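Local atomic coordinates of PA0821 (Pseudomonas aeruginosa, PDB entry 7DRG), a protein that probably serves as the immunity protein (antitoxin) that protects its cell from a putative VRR-NUC domain effector of the type VI secretion system. Residues B[34-39]-B[182-187]; B[112-117]-B[124-129]; B[118-123]-B[188-193]; B[177-182]-B[207-212]; B[197-202]-B[315-320]. One frame throughout, in Å; residues are numbered along the deposited sequence.

Contact 1 (B[34-39]-B[182-187])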
# COMPACT_ATOMS: atom_id res chain seq x y z
N ILE B 34 8.85 -14.77 10.24
CA ILE B 34 8.78 -13.31 10.23
C ILE B 34 9.50 -12.82 8.98
O ILE B 34 10.72 -12.97 8.85
CB ILE B 34 9.41 -12.71 11.49
CG1 ILE B 34 8.71 -13.25 12.75
CG2 ILE B 34 9.35 -11.19 11.43
CD1 ILE B 34 9.38 -12.83 14.05
N GLY B 35 8.75 -12.24 8.04
CA GLY B 35 9.33 -11.81 6.79
C GLY B 35 10.01 -10.45 6.83
O GLY B 35 10.93 -10.19 6.05
N ALA B 36 9.53 -9.58 7.71
CA ALA B 36 10.06 -8.21 7.77
C ALA B 36 9.89 -7.63 9.17
O ALA B 36 8.90 -7.88 9.77
CB ALA B 36 9.37 -7.34 6.74
N VAL B 37 10.86 -6.85 9.63
CA VAL B 37 10.70 -6.19 10.95
C VAL B 37 11.19 -4.75 10.81
O VAL B 37 12.23 -4.54 10.27
CB VAL B 37 11.38 -6.95 12.10
CG1 VAL B 37 12.84 -7.15 11.86
CG2 VAL B 37 11.14 -6.25 13.43
N LEU B 38 10.38 -3.82 11.26
CA LEU B 38 10.72 -2.39 11.21
C LEU B 38 11.74 -2.10 12.31
O LEU B 38 11.51 -2.45 13.43
CB LEU B 38 9.45 -1.55 11.38
CG LEU B 38 9.61 -0.05 11.15
CD1 LEU B 38 10.14 0.29 9.77
CD2 LEU B 38 8.32 0.68 11.44
N CYS B 39 12.83 -1.48 11.92
CA CYS B 39 13.89 -1.20 12.88
C CYS B 39 14.59 0.09 12.49
O CYS B 39 14.23 0.75 11.51
CB CYS B 39 14.86 -2.38 12.96
SG CYS B 39 15.68 -2.72 11.39
N HIS B 182 14.49 4.65 9.62
CA HIS B 182 13.61 3.49 9.55
C HIS B 182 13.87 2.64 8.31
O HIS B 182 14.07 3.15 7.21
CB HIS B 182 12.15 3.94 9.56
CG HIS B 182 11.70 4.52 10.86
ND1 HIS B 182 11.74 5.87 11.11
CD2 HIS B 182 11.22 3.93 11.98
CE1 HIS B 182 11.28 6.10 12.33
NE2 HIS B 182 10.96 4.94 12.88
N ALA B 183 13.85 1.32 8.51
CA ALA B 183 13.95 0.36 7.42
C ALA B 183 13.38 -0.96 7.89
O ALA B 183 13.27 -1.22 9.09
CB ALA B 183 15.40 0.16 6.95
N TYR B 184 13.00 -1.79 6.93
CA TYR B 184 12.63 -3.17 7.21
C TYR B 184 13.82 -4.08 6.96
O TYR B 184 14.35 -4.11 5.85
CB TYR B 184 11.45 -3.63 6.36
CG TYR B 184 10.14 -3.11 6.86
CD1 TYR B 184 9.49 -3.71 7.92
CD2 TYR B 184 9.58 -1.97 6.30
CE1 TYR B 184 8.30 -3.21 8.40
CE2 TYR B 184 8.38 -1.47 6.76
CZ TYR B 184 7.75 -2.08 7.82
OH TYR B 184 6.56 -1.58 8.29
N ASN B 185 14.23 -4.82 7.99
CA ASN B 185 15.07 -5.98 7.75
C ASN B 185 14.19 -7.09 7.20
O ASN B 185 13.10 -7.33 7.74
CB ASN B 185 15.77 -6.45 9.02
CG ASN B 185 16.93 -5.57 9.42
OD1 ASN B 185 17.48 -4.85 8.58
ND2 ASN B 185 17.31 -5.64 10.68
N LEU B 186 14.63 -7.75 6.14
CA LEU B 186 13.87 -8.85 5.56
C LEU B 186 14.51 -10.18 5.96
O LEU B 186 15.63 -10.23 6.48
CB LEU B 186 13.81 -8.73 4.04
CG LEU B 186 13.29 -7.40 3.50
CD1 LEU B 186 13.19 -7.46 1.98
CD2 LEU B 186 11.95 -7.04 4.12
N SER B 187 13.77 -11.25 5.71
CA SER B 187 14.26 -12.59 6.01
C SER B 187 15.61 -12.81 5.33
O SER B 187 15.78 -12.48 4.15
CB SER B 187 13.25 -13.63 5.52
OG SER B 187 13.85 -14.92 5.50

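Contact 2 (B[112-117]-B[124-129])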
# COMPACT_ATOMS: atom_id res chain seq x y z
N CYS B 112 26.92 -11.78 8.38
CA CYS B 112 25.62 -11.20 8.68
C CYS B 112 25.12 -11.78 10.00
O CYS B 112 24.69 -12.94 10.04
CB CYS B 112 24.63 -11.46 7.55
SG CYS B 112 23.04 -10.68 7.86
N TYR B 113 25.18 -10.98 11.06
CA TYR B 113 24.66 -11.36 12.37
C TYR B 113 23.22 -10.89 12.47
O TYR B 113 22.92 -9.72 12.21
CB TYR B 113 25.47 -10.73 13.49
CG TYR B 113 26.91 -11.20 13.61
CD1 TYR B 113 27.92 -10.57 12.89
CD2 TYR B 113 27.24 -12.25 14.45
CE1 TYR B 113 29.25 -10.99 13.02
CE2 TYR B 113 28.57 -12.66 14.59
CZ TYR B 113 29.55 -12.04 13.87
OH TYR B 113 30.86 -12.45 14.00
N THR B 114 22.33 -11.80 12.86
CA THR B 114 20.91 -11.48 12.98
C THR B 114 20.38 -11.91 14.34
O THR B 114 21.05 -12.62 15.09
CB THR B 114 20.08 -12.13 11.86
OG1 THR B 114 20.05 -13.55 12.06
CG2 THR B 114 20.64 -11.81 10.49
N SER B 115 19.15 -11.49 14.63
CA SER B 115 18.51 -11.78 15.91
C SER B 115 17.17 -12.49 15.75
O SER B 115 16.42 -12.59 16.73
CB SER B 115 18.32 -10.50 16.73
OG SER B 115 17.47 -9.59 16.03
N GLY B 116 16.86 -13.01 14.57
CA GLY B 116 15.62 -13.75 14.42
C GLY B 116 15.62 -15.01 15.27
O GLY B 116 16.66 -15.66 15.43
N LYS B 117 14.46 -15.37 15.81
CA LYS B 117 14.37 -16.61 16.58
C LYS B 117 14.71 -17.81 15.71
O LYS B 117 15.57 -18.63 16.07
CB LYS B 117 12.97 -16.77 17.19
CG LYS B 117 12.84 -18.03 18.02
CD LYS B 117 11.46 -18.17 18.65
CE LYS B 117 11.29 -19.55 19.28
NZ LYS B 117 12.37 -19.87 20.25
N ALA B 124 15.43 -7.61 14.42
CA ALA B 124 15.62 -6.17 14.56
C ALA B 124 17.05 -5.77 14.88
O ALA B 124 17.40 -4.60 14.69
CB ALA B 124 14.67 -5.63 15.64
N TRP B 125 17.88 -6.70 15.34
CA TRP B 125 19.31 -6.46 15.54
C TRP B 125 20.05 -7.04 14.34
O TRP B 125 19.80 -8.19 13.95
CB TRP B 125 19.82 -7.13 16.81
CG TRP B 125 19.25 -6.61 18.11
CD1 TRP B 125 18.17 -7.08 18.77
CD2 TRP B 125 19.79 -5.55 18.92
NE1 TRP B 125 17.98 -6.38 19.94
CE2 TRP B 125 18.96 -5.43 20.05
CE3 TRP B 125 20.89 -4.70 18.79
CZ2 TRP B 125 19.19 -4.48 21.05
CZ3 TRP B 125 21.12 -3.76 19.78
CH2 TRP B 125 20.27 -3.66 20.90
N LEU B 126 20.95 -6.25 13.76
CA LEU B 126 21.66 -6.66 12.55
C LEU B 126 23.06 -6.07 12.56
O LEU B 126 23.25 -4.92 12.96
CB LEU B 126 20.92 -6.18 11.30
CG LEU B 126 21.65 -6.35 9.97
CD1 LEU B 126 21.54 -7.78 9.51
CD2 LEU B 126 21.13 -5.38 8.91
N PHE B 127 24.04 -6.86 12.11
CA PHE B 127 25.36 -6.33 11.79
C PHE B 127 25.83 -7.11 10.57
O PHE B 127 26.08 -8.31 10.67
CB PHE B 127 26.33 -6.48 12.96
CG PHE B 127 27.63 -5.74 12.78
CD1 PHE B 127 28.72 -6.35 12.17
CD2 PHE B 127 27.79 -4.45 13.26
CE1 PHE B 127 29.93 -5.69 12.02
CE2 PHE B 127 29.02 -3.78 13.13
CZ PHE B 127 30.07 -4.39 12.50
N ASP B 128 25.95 -6.43 9.43
CA ASP B 128 26.13 -7.10 8.14
C ASP B 128 27.31 -6.46 7.41
O ASP B 128 27.23 -5.28 7.05
CB ASP B 128 24.85 -6.99 7.32
CG ASP B 128 24.88 -7.77 6.02
OD1 ASP B 128 25.95 -8.26 5.60
OD2 ASP B 128 23.81 -7.89 5.40
N ILE B 129 28.37 -7.23 7.17
CA ILE B 129 29.53 -6.77 6.41
C ILE B 129 29.51 -7.44 5.05
O ILE B 129 29.41 -8.67 4.96
CB ILE B 129 30.85 -7.09 7.13
CG1 ILE B 129 30.93 -6.38 8.47
CG2 ILE B 129 32.03 -6.70 6.24
CD1 ILE B 129 32.04 -6.94 9.35
O HOH W 1 18.34 -9.49 12.42
O HOH W 2 14.65 -9.42 16.67

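Contact 3 (B[118-123]-B[188-193])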
# COMPACT_ATOMS: atom_id res chain seq x y z
N LYS B 118 14.04 -17.95 14.58
CA LYS B 118 14.44 -18.91 13.56
C LYS B 118 15.43 -18.25 12.61
O LYS B 118 15.42 -17.04 12.42
CB LYS B 118 13.21 -19.41 12.80
CG LYS B 118 12.13 -19.97 13.72
CD LYS B 118 11.13 -20.85 12.99
CE LYS B 118 9.91 -20.07 12.55
NZ LYS B 118 10.23 -19.09 11.48
N SER B 119 16.32 -19.06 12.03
CA SER B 119 17.31 -18.50 11.11
C SER B 119 16.65 -17.82 9.92
O SER B 119 17.24 -16.92 9.32
CB SER B 119 18.28 -19.59 10.64
OG SER B 119 17.60 -20.61 9.91
N ARG B 120 15.42 -18.23 9.58
CA ARG B 120 14.65 -17.65 8.49
C ARG B 120 13.99 -16.33 8.87
O ARG B 120 13.58 -15.58 7.98
CB ARG B 120 13.59 -18.67 8.05
CG ARG B 120 12.88 -18.39 6.75
CD ARG B 120 11.84 -19.46 6.51
NE ARG B 120 11.19 -19.32 5.22
CZ ARG B 120 10.14 -20.04 4.85
NH1 ARG B 120 9.63 -20.94 5.68
NH2 ARG B 120 9.59 -19.87 3.65
N ASP B 121 13.87 -16.04 10.16
CA ASP B 121 13.17 -14.85 10.62
C ASP B 121 14.00 -13.59 10.41
O ASP B 121 15.20 -13.56 10.73
CB ASP B 121 12.83 -14.94 12.10
CG ASP B 121 11.73 -15.93 12.41
OD1 ASP B 121 10.93 -16.26 11.50
OD2 ASP B 121 11.64 -16.36 13.59
N ALA B 122 13.35 -12.54 9.92
CA ALA B 122 13.91 -11.20 10.06
C ALA B 122 14.04 -10.85 11.53
O ALA B 122 13.21 -11.24 12.35
CB ALA B 122 13.01 -10.18 9.35
N GLY B 123 15.11 -10.13 11.87
CA GLY B 123 15.32 -9.70 13.23
C GLY B 123 15.68 -8.22 13.26
O GLY B 123 16.18 -7.66 12.29
N PRO B 188 16.61 -13.35 6.05
CA PRO B 188 17.93 -13.53 5.44
C PRO B 188 17.93 -14.50 4.28
O PRO B 188 18.80 -14.41 3.40
CB PRO B 188 18.78 -14.07 6.60
CG PRO B 188 18.08 -13.60 7.84
CD PRO B 188 16.61 -13.62 7.50
N THR B 189 16.98 -15.43 4.23
CA THR B 189 16.94 -16.44 3.19
C THR B 189 15.75 -16.32 2.26
O THR B 189 15.83 -16.77 1.11
CB THR B 189 16.93 -17.85 3.80
OG1 THR B 189 15.86 -17.96 4.74
CG2 THR B 189 18.24 -18.12 4.50
N SER B 190 14.64 -15.75 2.72
CA SER B 190 13.39 -15.76 1.98
C SER B 190 12.96 -14.36 1.54
O SER B 190 11.77 -14.14 1.28
CB SER B 190 12.28 -16.42 2.80
OG SER B 190 12.61 -17.76 3.12
N TRP B 191 13.91 -13.44 1.43
CA TRP B 191 13.60 -12.03 1.17
C TRP B 191 12.83 -11.82 -0.12
O TRP B 191 12.09 -10.84 -0.24
CB TRP B 191 14.90 -11.23 1.14
CG TRP B 191 15.97 -11.96 0.39
CD1 TRP B 191 16.88 -12.84 0.92
CD2 TRP B 191 16.20 -11.94 -1.02
NE1 TRP B 191 17.68 -13.34 -0.08
CE2 TRP B 191 17.28 -12.81 -1.28
CE3 TRP B 191 15.61 -11.26 -2.09
CZ2 TRP B 191 17.78 -13.01 -2.56
CZ3 TRP B 191 16.10 -11.47 -3.36
CH2 TRP B 191 17.18 -12.33 -3.59
N ASP B 192 13.00 -12.71 -1.11
CA ASP B 192 12.24 -12.55 -2.35
C ASP B 192 10.74 -12.65 -2.10
O ASP B 192 9.95 -12.02 -2.80
CB ASP B 192 12.68 -13.59 -3.38
CG ASP B 192 12.13 -13.29 -4.76
OD1 ASP B 192 12.49 -12.24 -5.34
OD2 ASP B 192 11.34 -14.11 -5.28
N ASN B 193 10.33 -13.44 -1.09
CA ASN B 193 8.93 -13.48 -0.70
C ASN B 193 8.47 -12.17 -0.08
O ASN B 193 7.27 -11.88 -0.05
CB ASN B 193 8.67 -14.58 0.33
CG ASN B 193 8.92 -15.97 -0.20
OD1 ASN B 193 8.93 -16.19 -1.41
ND2 ASN B 193 9.09 -16.92 0.70

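Contact 4 (B[177-182]-B[207-212])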
# COMPACT_ATOMS: atom_id res chain seq x y z
N GLN B 177 29.47 7.42 1.42
CA GLN B 177 28.10 7.88 1.55
C GLN B 177 27.38 6.94 2.49
O GLN B 177 27.85 5.83 2.78
CB GLN B 177 27.38 7.94 0.19
CG GLN B 177 27.36 6.59 -0.52
CD GLN B 177 26.64 6.65 -1.85
OE1 GLN B 177 25.46 7.00 -1.91
NE2 GLN B 177 27.35 6.29 -2.93
N GLY B 178 26.22 7.37 2.96
CA GLY B 178 25.49 6.55 3.90
C GLY B 178 24.25 7.26 4.40
O GLY B 178 24.02 8.44 4.11
N TYR B 179 23.47 6.52 5.18
CA TYR B 179 22.21 7.04 5.73
C TYR B 179 21.76 6.11 6.84
O TYR B 179 22.18 4.95 6.93
CB TYR B 179 21.11 7.15 4.65
CG TYR B 179 21.10 5.98 3.70
CD1 TYR B 179 20.45 4.79 4.03
CD2 TYR B 179 21.76 6.05 2.48
CE1 TYR B 179 20.47 3.70 3.16
CE2 TYR B 179 21.79 4.97 1.61
CZ TYR B 179 21.14 3.81 1.95
OH TYR B 179 21.19 2.75 1.07
N ALA B 180 20.87 6.63 7.68
CA ALA B 180 20.28 5.82 8.74
C ALA B 180 18.87 6.32 9.03
O ALA B 180 18.58 7.51 8.89
CB ALA B 180 21.10 5.86 10.03
N GLY B 181 18.01 5.40 9.44
CA GLY B 181 16.63 5.74 9.76
C GLY B 181 15.80 4.47 9.76
O GLY B 181 16.33 3.37 9.88
N HIS B 182 14.49 4.65 9.62
CA HIS B 182 13.61 3.49 9.55
C HIS B 182 13.87 2.64 8.31
O HIS B 182 14.07 3.15 7.21
CB HIS B 182 12.15 3.94 9.56
CG HIS B 182 11.70 4.52 10.86
ND1 HIS B 182 11.74 5.87 11.11
CD2 HIS B 182 11.22 3.93 11.98
CE1 HIS B 182 11.28 6.10 12.33
NE2 HIS B 182 10.96 4.94 12.88
N GLY B 207 9.62 8.22 4.85
CA GLY B 207 10.87 8.20 5.59
C GLY B 207 11.55 6.85 5.66
O GLY B 207 12.59 6.71 6.29
N LEU B 208 10.98 5.84 5.01
CA LEU B 208 11.52 4.49 5.06
C LEU B 208 12.56 4.29 3.98
O LEU B 208 12.31 4.60 2.81
CB LEU B 208 10.38 3.49 4.88
CG LEU B 208 10.86 2.05 4.90
CD1 LEU B 208 10.72 1.52 6.32
CD2 LEU B 208 10.07 1.23 3.87
N ASP B 209 13.72 3.76 4.35
CA ASP B 209 14.67 3.31 3.34
C ASP B 209 14.27 1.95 2.81
O ASP B 209 13.74 1.11 3.54
CB ASP B 209 16.09 3.23 3.92
CG ASP B 209 17.09 2.72 2.91
OD1 ASP B 209 17.18 3.33 1.82
OD2 ASP B 209 17.79 1.72 3.20
N VAL B 210 14.53 1.73 1.52
CA VAL B 210 14.15 0.51 0.81
C VAL B 210 15.34 -0.00 0.02
O VAL B 210 16.15 0.78 -0.48
CB VAL B 210 12.94 0.77 -0.12
CG1 VAL B 210 12.63 -0.44 -0.99
CG2 VAL B 210 11.73 1.18 0.69
N GLY B 211 15.45 -1.32 -0.08
CA GLY B 211 16.40 -1.95 -0.99
C GLY B 211 17.55 -2.62 -0.24
O GLY B 211 17.59 -2.69 0.99
N THR B 212 18.49 -3.13 -1.04
CA THR B 212 19.61 -3.93 -0.55
C THR B 212 20.91 -3.25 -0.98
O THR B 212 21.30 -3.32 -2.14
CB THR B 212 19.53 -5.35 -1.10
OG1 THR B 212 18.26 -5.91 -0.75
CG2 THR B 212 20.62 -6.21 -0.50
O HOH W 3 19.69 0.75 1.54
O HOH W 4 13.31 7.22 8.90

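Contact 5 (B[197-202]-B[315-320])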
# COMPACT_ATOMS: atom_id res chain seq x y z
N SER B 197 6.22 -6.81 0.64
CA SER B 197 5.84 -6.12 1.87
C SER B 197 6.57 -4.79 2.00
O SER B 197 5.97 -3.78 2.38
CB SER B 197 6.14 -7.01 3.08
OG SER B 197 5.48 -8.26 2.99
N GLU B 198 7.87 -4.78 1.68
CA GLU B 198 8.64 -3.54 1.71
C GLU B 198 8.11 -2.54 0.69
O GLU B 198 8.00 -1.34 0.97
CB GLU B 198 10.11 -3.86 1.47
CG GLU B 198 11.02 -2.66 1.48
CD GLU B 198 12.48 -3.04 1.29
OE1 GLU B 198 12.80 -3.72 0.29
OE2 GLU B 198 13.30 -2.68 2.15
N ALA B 199 7.74 -3.01 -0.51
CA ALA B 199 7.25 -2.11 -1.54
C ALA B 199 5.92 -1.48 -1.14
O ALA B 199 5.68 -0.28 -1.37
CB ALA B 199 7.11 -2.86 -2.87
N PHE B 200 5.04 -2.27 -0.52
CA PHE B 200 3.76 -1.75 -0.05
C PHE B 200 3.96 -0.69 1.03
O PHE B 200 3.31 0.36 1.01
CB PHE B 200 2.92 -2.93 0.47
CG PHE B 200 1.68 -2.54 1.20
CD1 PHE B 200 0.73 -1.72 0.62
CD2 PHE B 200 1.43 -3.05 2.46
CE1 PHE B 200 -0.44 -1.39 1.30
CE2 PHE B 200 0.28 -2.72 3.15
CZ PHE B 200 -0.66 -1.89 2.57
N MSE B 201 4.87 -0.95 1.95
CA MSE B 201 5.18 -0.00 3.01
C MSE B 201 5.82 1.28 2.48
O MSE B 201 5.51 2.38 2.95
CB MSE B 201 6.08 -0.68 4.03
CG MSE B 201 5.36 -1.67 4.92
SE MSE B 201 3.95 -0.76 5.92
CE MSE B 201 2.54 -2.02 5.67
N ALA B 202 6.69 1.14 1.48
CA ALA B 202 7.41 2.29 0.93
C ALA B 202 6.45 3.35 0.41
O ALA B 202 6.68 4.55 0.59
CB ALA B 202 8.35 1.83 -0.18
N GLY B 315 2.18 -11.24 -10.01
CA GLY B 315 1.40 -10.05 -9.78
C GLY B 315 1.73 -9.29 -8.52
O GLY B 315 1.05 -8.30 -8.22
N GLU B 316 2.75 -9.70 -7.77
CA GLU B 316 3.04 -9.01 -6.52
C GLU B 316 3.77 -7.69 -6.79
O GLU B 316 4.38 -7.49 -7.84
CB GLU B 316 3.86 -9.89 -5.59
CG GLU B 316 5.30 -10.08 -6.01
CD GLU B 316 5.52 -11.21 -6.99
OE1 GLU B 316 4.53 -11.84 -7.45
OE2 GLU B 316 6.70 -11.49 -7.30
N LEU B 317 3.69 -6.80 -5.80
CA LEU B 317 4.29 -5.47 -5.91
C LEU B 317 5.81 -5.55 -5.81
O LEU B 317 6.35 -6.24 -4.94
CB LEU B 317 3.73 -4.59 -4.79
CG LEU B 317 3.61 -3.09 -5.06
CD1 LEU B 317 2.51 -2.84 -6.08
CD2 LEU B 317 3.34 -2.34 -3.77
N ARG B 318 6.50 -4.86 -6.71
CA ARG B 318 7.96 -4.78 -6.69
C ARG B 318 8.39 -3.40 -7.16
O ARG B 318 7.88 -2.89 -8.16
CB ARG B 318 8.62 -5.82 -7.60
CG ARG B 318 8.19 -7.25 -7.38
CD ARG B 318 9.04 -7.93 -6.32
NE ARG B 318 8.70 -9.34 -6.22
CZ ARG B 318 9.42 -10.25 -5.58
NH1 ARG B 318 10.55 -9.90 -4.98
NH2 ARG B 318 9.02 -11.51 -5.54
N LEU B 319 9.36 -2.80 -6.46
CA LEU B 319 9.88 -1.50 -6.87
C LEU B 319 10.97 -1.73 -7.91
O LEU B 319 12.16 -1.85 -7.60
CB LEU B 319 10.41 -0.72 -5.67
CG LEU B 319 9.34 -0.19 -4.72
CD1 LEU B 319 10.03 0.43 -3.51
CD2 LEU B 319 8.44 0.81 -5.42
N VAL B 320 10.55 -1.77 -9.17
CA VAL B 320 11.44 -1.97 -10.31
C VAL B 320 11.24 -0.82 -11.29
O VAL B 320 10.20 -0.16 -11.32
CB VAL B 320 11.20 -3.32 -11.01
CG1 VAL B 320 11.38 -4.48 -10.03
CG2 VAL B 320 9.81 -3.35 -11.63

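Contact 1 (B[34-39]-B[182-187])
Leu-38 and Tyr-184 carry the main side-chain contact between these two antiparallel strands. The methyl Leu-38 CD1 lies over one face of the phenol ring, shifted toward its rim and 4.0 Å from the Tyr-184 ring centroid, in a CH-pi contact. Leu-38 CB meets Tyr-184 CE1 at 3.6 Å. On the same side of the sheet Ala-36 CB touches Leu-186 CD2 at 3.7 Å and Tyr-184 CD1 at 3.8 Å. The other side carries Cys-39, whose SG, set between the backbone N and the carbonyl carbon (chi1 61°), comes within 3.4 Å of Asn-185 ND2. That amide is fixed by partners elsewhere, with Gly-123 O and Ser-149 OG receiving ND2 and Arg-41 donating to OD1.

Backbone bonds set this register. Val-37 with Asn-185 and Cys-39 with Ala-183 are the hydrogen-bonded pairs, and Cys-39 N reaches Ala-183 O at 2.9 Å. The ladder ends with a weak bond from Ser-187 N to Gly-35 O. Farther out, Tyr-184 OH is held by Leu-17 O, and Met-201 of helix 191-204, present as selenomethionine, packs on the ring. The contact is a regular, buried antiparallel strand pair, and the other edge of strand 34-46 carries a classic beta bulge against Ile-20.

Contact 2 (B[112-117]-B[124-129])
Tyr-113 and Phe-127 are a hydrogen-bonded pair in a beta hairpin made by strands 109-114 and 126-131. Their backbones are joined in both directions: Tyr-113 N donates to Phe-127 O at 2.8 Å, and Phe-127 N returns a bond to Tyr-113 O. One pair farther along, Cys-112 and Asp-128 form a non-hydrogen-bonded pair.

Apolar contacts divide between the two sides of the hairpin. Cys-112 SG, anti to its backbone N (chi1 -177°), rests on Leu-126 CD1 at 3.7 Å. On the opposite side the aromatic groups gather, and Tyr-113 CD1 approaches Phe-127 CD1 at 4.4 Å. Phe-62 of helix 52-69 stacks on the Tyr-113 ring and also meets Phe-127, so helix and hairpin share one aromatic cluster. A polar atom borders it: Phe-127 O lies at the edge of the Tyr-113 ring, in its plane.

Polar contacts take over toward the loop. One water accepts from Ser-115 N and lies so close to Trp-125 O that the detail of that second leg is doubtful; another joins Ser-115 OG to Ala-124 N, which donates to it at 3.0 Å. With OG between the backbone N and the carbonyl carbon (chi1 61°), the serine hydroxyl lies at the edge of the Trp-125 ring, in its plane, and accepts the hydrogen bond from Trp-125 N at 3.0 Å.

Contact 3 (B[118-123]-B[188-193])
Arg-120 reaches across to Thr-189 and Ser-190 with its chain extended from CG to NE. CG stands anti to the backbone N (chi1 -167°), and the side chain crosses that of Thr-189 at about a right angle, bringing Arg-120 CG to 3.6 Å from Thr-189 OG1. Beyond this crossing Arg-120 NE donates to Ser-190 OG at 3.0 Å. The bond is fairly straight (163° at the hydrogen), and the hydroxyl lies close to the guanidinium plane, so the group is met at its edge. The guanidinium has a second partner: NH2 forms a salt bridge with Glu-31, which fixes the far end.

Pro-188 is turned differently, setting its ring against backbone carbonyls: Pro-188 CD lies 3.5 Å from Asp-121 O, and Pro-188 CG lies 3.7 Å from Ser-119 O. Both carbonyls belong to residues of the type I beta turn from Lys-118 to Asp-121, braced by a salt bridge from Lys-118 NZ to Asp-121 OD1.

The contact thus joins the loop of hairpin 109-114/126-131 to the chain leading into helix 191-204. Strand 75-77 borders it through Trp-77, which touches Pro-188 and Thr-189, while Ser-187 OG, just beyond strand 182-186, is hydrogen-bonded to Arg-120 O.

Contact 4 (B[177-182]-B[207-212])
His-182 and Asp-209 are joined by a direct backbone bond, Asp-209 N to His-182 O, 2.9 Å long and nearly straight at 167°. This belongs to the close part of the contact. Leu-208 adds to it: its CA-H points at the same carbonyl, and Leu-208 CD1 lies 3.8 Å from His-182 O. The side chains of Tyr-179 and Asp-209 also meet directly, crossing at about a right angle with ring and carboxylate planes 56° apart. Asp-209 CG, anti to its backbone N (chi1 178°), lies 3.5 Å from Tyr-179 CE1, and Asp-209 OD2 comes within 3.3 Å of that same CE1. Gly-181 is where the chain turns its corner between strands 177-180 and 182-186.

The rest of the contact is bridged by water. One water accepts from His-182 N and donates to Gly-207 O at 2.8 Å. It lies in the plane of the imidazole ring, 3.0 Å from His-182 ND1. Another donates to Asp-209 OD2 at 2.7 Å; its approach to Tyr-179 OH is unusually short and doubtful in detail. Tyr-179 OH is also hydrogen-bonded to Tyr-45 OH.

All five touching residues are buried, so the waters fill polar needs inside the protein. The Asp-209 carboxylate also forms a salt bridge with Lys-228 through OD1, while OD2 has a long, weak ion pair with Arg-41. A lysine so placed would be expected to favour the charged form of this buried acid.

Contact 5 (B[197-202]-B[315-320])
Phe-200 meets Leu-317 through its root and not its ring: CG stands anti to the backbone N (chi1 170°), and the ring leads away from the loop. The flat group that Leu-317 does touch is the peptide between Ala-199 and Phe-200, where Leu-317 CD2 sits 3.7 Å from Phe-200 N and 3.8 Å from Ala-199 C. The other flat group, the Arg-318 guanidinium, makes no direct contact with 197-202. It grips Glu-316 side-on within the loop: NE and NH2 both hold the single oxygen Glu-316 OE2, which lies near the guanidinium plane and offers its anti lone pair to NE. The NH2 bond to Glu-316 OE2 is 2.9 Å long. The remaining nitrogen, NH1, reaches the first turns of helix 191-204, forming salt bridges with Glu-195 and Asp-192, so the arginine joins loop to helix by charge where the leucines do so by packing.

That packing centres on Ala-199. Its CB touches Leu-317 CD2 at 3.9 Å and also Leu-319 CG, which stands anti to its own carbonyl carbon (chi1 -71°), at 3.9 Å. Leu-319 CD1 meets Ala-202 CB at 4.0 Å. The backbones come closest at Ala-199 and Arg-318, CA to CA 5.8 Å, where the helix offers only a methyl.

No hydrogen bond crosses the contact. Leu-317 and Leu-319 also pack on Trp-322 of the second subunit, and Phe-200 on Ala-199 of that subunit. The arrangement is an apolar helix-loop packing, with an inverse gamma turn centred on Leu-319, at a subunit interface.

Following the chain, contact 1 closes a long loop by pairing the early strand 34-39 with 182-187. Within that loop lies contact 2, the short hairpin. Contact 3 starts in the hairpin's own loop and ends beyond strand 182-186, crossing both contacts 1 and 2 and tying hairpin to helix 191-204. Contact 4 shares His-182 with contact 1 and crosses contacts 1 and 3, bringing the chain after that helix back to the strands. Contact 5 opens on the helix, crosses contact 4 and follows contacts 1 to 3 in series. A salt bridge between Asp-192 and Arg-318 links contacts 3 and 5, and Val-210 links contacts 4 and 5 by packing.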